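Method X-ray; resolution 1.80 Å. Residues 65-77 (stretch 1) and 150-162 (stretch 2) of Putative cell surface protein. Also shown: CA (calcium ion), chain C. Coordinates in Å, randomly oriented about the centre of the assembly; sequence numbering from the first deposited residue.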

# COMPACT_ATOMS: atom_id res chain seq x y z
N ILE A 65 13.60 9.96 24.19
CA ILE A 65 12.52 10.27 23.26
C ILE A 65 12.73 9.44 22.00
O ILE A 65 13.86 9.29 21.55
N TYR A 66 11.64 8.87 21.48
CA TYR A 66 11.69 8.20 20.18
C TYR A 66 10.67 8.88 19.28
O TYR A 66 9.57 9.19 19.72
N VAL A 67 11.04 9.10 18.02
CA VAL A 67 10.18 9.85 17.10
C VAL A 67 9.92 9.01 15.87
O VAL A 67 10.84 8.39 15.34
N ASP A 68 8.68 8.96 15.41
CA ASP A 68 8.41 8.38 14.12
C ASP A 68 7.91 9.48 13.22
O ASP A 68 6.82 10.00 13.43
N ASP A 69 8.72 9.82 12.23
CA ASP A 69 8.41 10.86 11.27
C ASP A 69 7.90 10.20 9.99
O ASP A 69 8.69 9.76 9.13
N TYR A 70 6.59 10.13 9.86
CA TYR A 70 5.97 9.57 8.66
C TYR A 70 5.72 10.71 7.68
O TYR A 70 5.55 11.86 8.09
N LYS A 71 5.72 10.40 6.38
CA LYS A 71 5.40 11.41 5.38
C LYS A 71 3.91 11.75 5.46
O LYS A 71 3.06 10.94 5.07
N ASP A 72 3.60 12.93 5.96
CA ASP A 72 2.21 13.23 6.31
C ASP A 72 1.30 13.49 5.10
O ASP A 72 0.08 13.53 5.25
N GLU A 73 1.88 13.67 3.92
CA GLU A 73 1.10 13.79 2.68
C GLU A 73 0.61 12.42 2.22
O GLU A 73 -0.38 12.31 1.50
N ALA A 74 1.32 11.38 2.65
CA ALA A 74 1.09 10.03 2.15
C ALA A 74 0.39 9.17 3.19
O ALA A 74 -0.65 8.56 2.93
N ILE A 75 0.99 9.11 4.37
CA ILE A 75 0.47 8.29 5.45
C ILE A 75 -0.56 9.07 6.25
O ILE A 75 -0.34 10.23 6.60
N ASP A 76 -1.70 8.45 6.51
CA ASP A 76 -2.68 9.01 7.45
C ASP A 76 -2.19 8.77 8.89
O ASP A 76 -2.35 7.68 9.44
N GLY A 77 -1.60 9.79 9.51
CA GLY A 77 -1.07 9.62 10.86
C GLY A 77 -2.11 9.20 11.89
O GLY A 77 -1.82 8.51 12.86
N THR A 150 11.52 -2.17 20.90
CA THR A 150 11.01 -2.45 19.56
C THR A 150 9.56 -1.98 19.43
O THR A 150 8.69 -2.39 20.20
N TYR A 151 9.33 -1.12 18.44
CA TYR A 151 8.00 -0.57 18.18
C TYR A 151 7.42 -1.27 16.96
O TYR A 151 8.07 -1.35 15.92
N ASN A 152 6.21 -1.79 17.09
CA ASN A 152 5.54 -2.41 15.96
C ASN A 152 4.30 -1.59 15.64
O ASN A 152 3.35 -1.56 16.42
N LEU A 153 4.32 -0.90 14.49
CA LEU A 153 3.38 0.17 14.19
C LEU A 153 2.72 -0.06 12.83
O LEU A 153 3.42 -0.39 11.88
N SER A 154 1.40 0.11 12.73
CA SER A 154 0.74 -0.02 11.43
C SER A 154 0.03 1.27 11.03
O SER A 154 -0.73 1.82 11.82
N PHE A 155 0.25 1.72 9.79
CA PHE A 155 -0.41 2.91 9.25
C PHE A 155 -1.20 2.56 7.98
O PHE A 155 -0.81 1.65 7.22
N LYS A 156 -2.27 3.31 7.72
CA LYS A 156 -2.91 3.34 6.40
C LYS A 156 -2.49 4.61 5.63
O LYS A 156 -2.04 5.59 6.24
N LEU A 157 -2.66 4.59 4.31
CA LEU A 157 -2.41 5.77 3.47
C LEU A 157 -3.63 6.71 3.44
O LEU A 157 -4.77 6.28 3.65
N LYS A 158 -3.40 7.99 3.17
CA LYS A 158 -4.50 8.93 2.96
C LYS A 158 -5.19 8.58 1.65
O LYS A 158 -4.53 8.29 0.66
N GLN A 159 -6.52 8.60 1.62
CA GLN A 159 -7.18 8.23 0.36
C GLN A 159 -6.90 9.21 -0.78
O GLN A 159 -6.96 8.83 -1.94
N ASP A 160 -6.56 10.46 -0.45
CA ASP A 160 -6.32 11.44 -1.50
C ASP A 160 -4.87 11.44 -2.03
O ASP A 160 -4.53 12.19 -2.94
N PHE A 161 -4.03 10.59 -1.44
CA PHE A 161 -2.68 10.41 -1.94
C PHE A 161 -2.71 9.30 -3.00
O PHE A 161 -2.80 8.12 -2.68
N LYS A 162 -2.65 9.71 -4.26
CA LYS A 162 -2.93 8.81 -5.37
C LYS A 162 -1.66 8.25 -5.99
O LYS A 162 -1.68 7.19 -6.62

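Strand 65-70 and the strand that runs through residues 150-155 are roughly parallel, 30° apart in direction, with axes 10.6 Å apart at their closest. That gap is too wide for backbone pairing, so side chains fill it. From strand 65-70, Tyr66, Asp68 and Tyr70 point toward the other stretch. Tyr151, Leu153 and Phe155 point back. Ile65 and Asp69 point away, as residues alternating along a strand do.

Tyr66 is t and Tyr151 is m. These rotamers lay the Tyr66 and Tyr151 rings over each other as an offset stack, with the centroids of the two rings 4.6 Å apart and their planes at 15°. Tyr66 CD2 lies 3.6 Å from Tyr151 CE1. Both hydroxyls find hydrogen bonds elsewhere in the structure.

Asp68 is t and reaches into the gap. Its OD2 lies 3.6 Å from Leu153 CD1, a contact with a methyl group, and this oxygen is hydrogen-bonded elsewhere in the structure. Leu153 is m, with chi2 t.

Phe155 is m, with chi2 at -84°. Its ring meets Ile75, where CG2 is 3.5 Å from Phe155 CD1. Tyr70, with chi1 p, approaches obliquely: Tyr70 CD1 is 4.2 Å from Phe155 CE1. The carbonyl oxygens of Asp76 and Gly77 lie at the edge of the Phe155 ring.

Asp69 is t and turns its carboxylate to the calcium ion. Asp69 OD1 and Tyr70 O each bind CA at 2.4 Å. Water 1 is also a ligand and accepts a hydrogen bond from Asp72 N at 3.0 Å. Two further ligand atoms come from elsewhere in the structure.

Beyond residue 70 the chains come much closer. Lys158 N donates to Ala74 O at 2.8 Å, and Asp76 N donates to Lys156 O at 2.9 Å. Ile75 and Leu157 pair without hydrogen bonds, and their CA-to-CB bonds diverge. Both are m with chi2 t, and Ile75 CG1 still comes within 4.2 Å of Leu157 CD2.

Lys158 starts m and is then extended, with chi2 to chi4 all t. This reach brings Lys158 NZ to Asp72 O, a hydrogen bond of 2.7 Å. On the way, Lys158 CG passes 3.9 Å from Asp76 CB.

Phe161 ends the type I turn from Lys158. Its t rotamer places the ring against Ala74: Ala74 CB sits 3.7 Å from the Phe161 ring centroid, over the face, as a CH-pi contact. Glu73 is t, and its OE2 is 3.6 Å from Phe161 CE1. Water 2 bridges the stretches, donating to Glu73 O at 2.9 Å and to Asp160 OD1 at 2.6 Å.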

# COMPACT_ATOMS: atom_id res chain seq x y z
CB ILE A 65 12.54 11.77 22.88
CG1 ILE A 65 12.20 12.62 24.11
CG2 ILE A 65 11.56 12.03 21.71
CD1 ILE A 65 12.44 14.09 23.91
CB TYR A 66 11.37 6.70 20.33
CG TYR A 66 11.85 5.87 19.15
CD1 TYR A 66 13.21 5.67 18.94
CD2 TYR A 66 10.96 5.30 18.24
CE1 TYR A 66 13.68 4.93 17.86
CE2 TYR A 66 11.42 4.55 17.15
CZ TYR A 66 12.79 4.36 16.97
OH TYR A 66 13.28 3.62 15.91
CB VAL A 67 10.84 11.20 16.66
CG1 VAL A 67 10.12 11.81 15.46
CG2 VAL A 67 10.85 12.20 17.81
CB ASP A 68 7.40 7.24 14.19
CG ASP A 68 7.21 6.57 12.83
OD1 ASP A 68 6.71 7.24 11.91
OD2 ASP A 68 7.59 5.39 12.70
CB ASP A 69 9.68 11.69 11.00
CG ASP A 69 9.46 12.83 10.04
OD1 ASP A 69 8.39 12.90 9.41
OD2 ASP A 69 10.38 13.68 9.90
CB TYR A 70 4.64 8.89 9.01
CG TYR A 70 3.62 9.80 9.68
CD1 TYR A 70 3.59 9.95 11.06
CD2 TYR A 70 2.70 10.52 8.92
CE1 TYR A 70 2.67 10.80 11.68
CE2 TYR A 70 1.77 11.36 9.53
CZ TYR A 70 1.76 11.49 10.91
OH TYR A 70 0.82 12.31 11.50
CB LYS A 71 5.74 10.91 3.98
CG LYS A 71 5.41 11.90 2.88
CD LYS A 71 6.02 11.45 1.57
CE LYS A 71 5.52 12.29 0.40
NZ LYS A 71 6.15 11.80 -0.88
CB ASP A 72 2.11 14.32 7.40
CG ASP A 72 2.54 15.70 6.92
OD1 ASP A 72 2.38 16.03 5.73
OD2 ASP A 72 3.03 16.47 7.77
CB GLU A 73 1.96 14.42 1.58
CG GLU A 73 1.23 14.61 0.26
CD GLU A 73 2.17 14.70 -0.94
OE1 GLU A 73 3.38 14.93 -0.74
OE2 GLU A 73 1.69 14.53 -2.09
CB ALA A 74 2.43 9.41 1.75
CB ILE A 75 1.62 7.82 6.36
CG1 ILE A 75 2.31 6.61 5.71
CG2 ILE A 75 1.12 7.46 7.73
CD1 ILE A 75 3.70 6.31 6.26
CB ASP A 76 -4.05 8.36 7.24
CG ASP A 76 -5.10 8.88 8.21
OD1 ASP A 76 -4.82 9.86 8.94
OD2 ASP A 76 -6.21 8.30 8.23
CB THR A 150 11.10 -3.96 19.23
OG1 THR A 150 12.47 -4.37 19.31
CG2 THR A 150 10.55 -4.25 17.83
CB TYR A 151 8.08 0.95 17.92
CG TYR A 151 8.59 1.81 19.07
CD1 TYR A 151 9.91 1.74 19.49
CD2 TYR A 151 7.75 2.71 19.71
CE1 TYR A 151 10.38 2.53 20.54
CE2 TYR A 151 8.21 3.53 20.76
CZ TYR A 151 9.53 3.43 21.17
OH TYR A 151 10.01 4.22 22.22
CB ASN A 152 5.17 -3.84 16.32
CG ASN A 152 4.78 -4.66 15.11
OD1 ASN A 152 3.80 -4.35 14.44
ND2 ASN A 152 5.52 -5.73 14.86
CB LEU A 153 4.15 1.49 14.08
CG LEU A 153 5.07 1.85 15.25
CD1 LEU A 153 5.86 3.15 14.97
CD2 LEU A 153 4.24 1.98 16.52
CB SER A 154 -0.29 -1.17 11.46
OG SER A 154 0.37 -2.41 11.68
CB PHE A 155 0.60 3.98 8.82
CG PHE A 155 1.38 4.61 9.95
CD1 PHE A 155 0.85 5.68 10.68
CD2 PHE A 155 2.68 4.20 10.22
CE1 PHE A 155 1.59 6.28 11.69
CE2 PHE A 155 3.43 4.81 11.24
CZ PHE A 155 2.89 5.85 11.96
CB LYS A 156 -4.42 3.37 6.55
CG LYS A 156 -4.97 2.37 7.55
CD LYS A 156 -5.00 0.96 7.01
CE LYS A 156 -5.61 0.02 8.04
NZ LYS A 156 -5.74 -1.40 7.55
CB LEU A 157 -2.11 5.32 2.04
CG LEU A 157 -0.91 4.39 1.85
CD1 LEU A 157 -0.80 3.92 0.40
CD2 LEU A 157 0.35 5.11 2.29
CB LYS A 158 -3.99 10.38 2.92
CG LYS A 158 -3.46 10.90 4.28
CD LYS A 158 -3.08 12.38 4.18
CE LYS A 158 -2.91 12.98 5.58
NZ LYS A 158 -2.47 14.40 5.60
CB GLN A 159 -8.68 7.96 0.55
CG GLN A 159 -9.40 8.90 1.49
CD GLN A 159 -10.76 8.36 1.90
OE1 GLN A 159 -10.85 7.48 2.76
NE2 GLN A 159 -11.81 8.88 1.28
CB ASP A 160 -6.78 12.86 -1.09
CG ASP A 160 -6.04 13.40 0.13
OD1 ASP A 160 -4.99 12.85 0.51
OD2 ASP A 160 -6.52 14.41 0.70
CB PHE A 161 -1.72 10.05 -0.80
CG PHE A 161 -0.29 9.91 -1.23
CD1 PHE A 161 0.49 11.04 -1.50
CD2 PHE A 161 0.29 8.66 -1.38
CE1 PHE A 161 1.81 10.91 -1.90
CE2 PHE A 161 1.60 8.53 -1.77
CZ PHE A 161 2.37 9.66 -2.04
CB LYS A 162 -3.72 9.55 -6.46
CG LYS A 162 -4.97 10.26 -5.95
CD LYS A 162 -6.15 9.31 -5.84
CE LYS A 162 -7.45 10.07 -5.60
NZ LYS A 162 -8.64 9.18 -5.63
CA CA C . 6.31 13.95 9.08
O HOH W 1 5.71 14.80 6.95
O HOH W 2 -2.66 13.91 0.84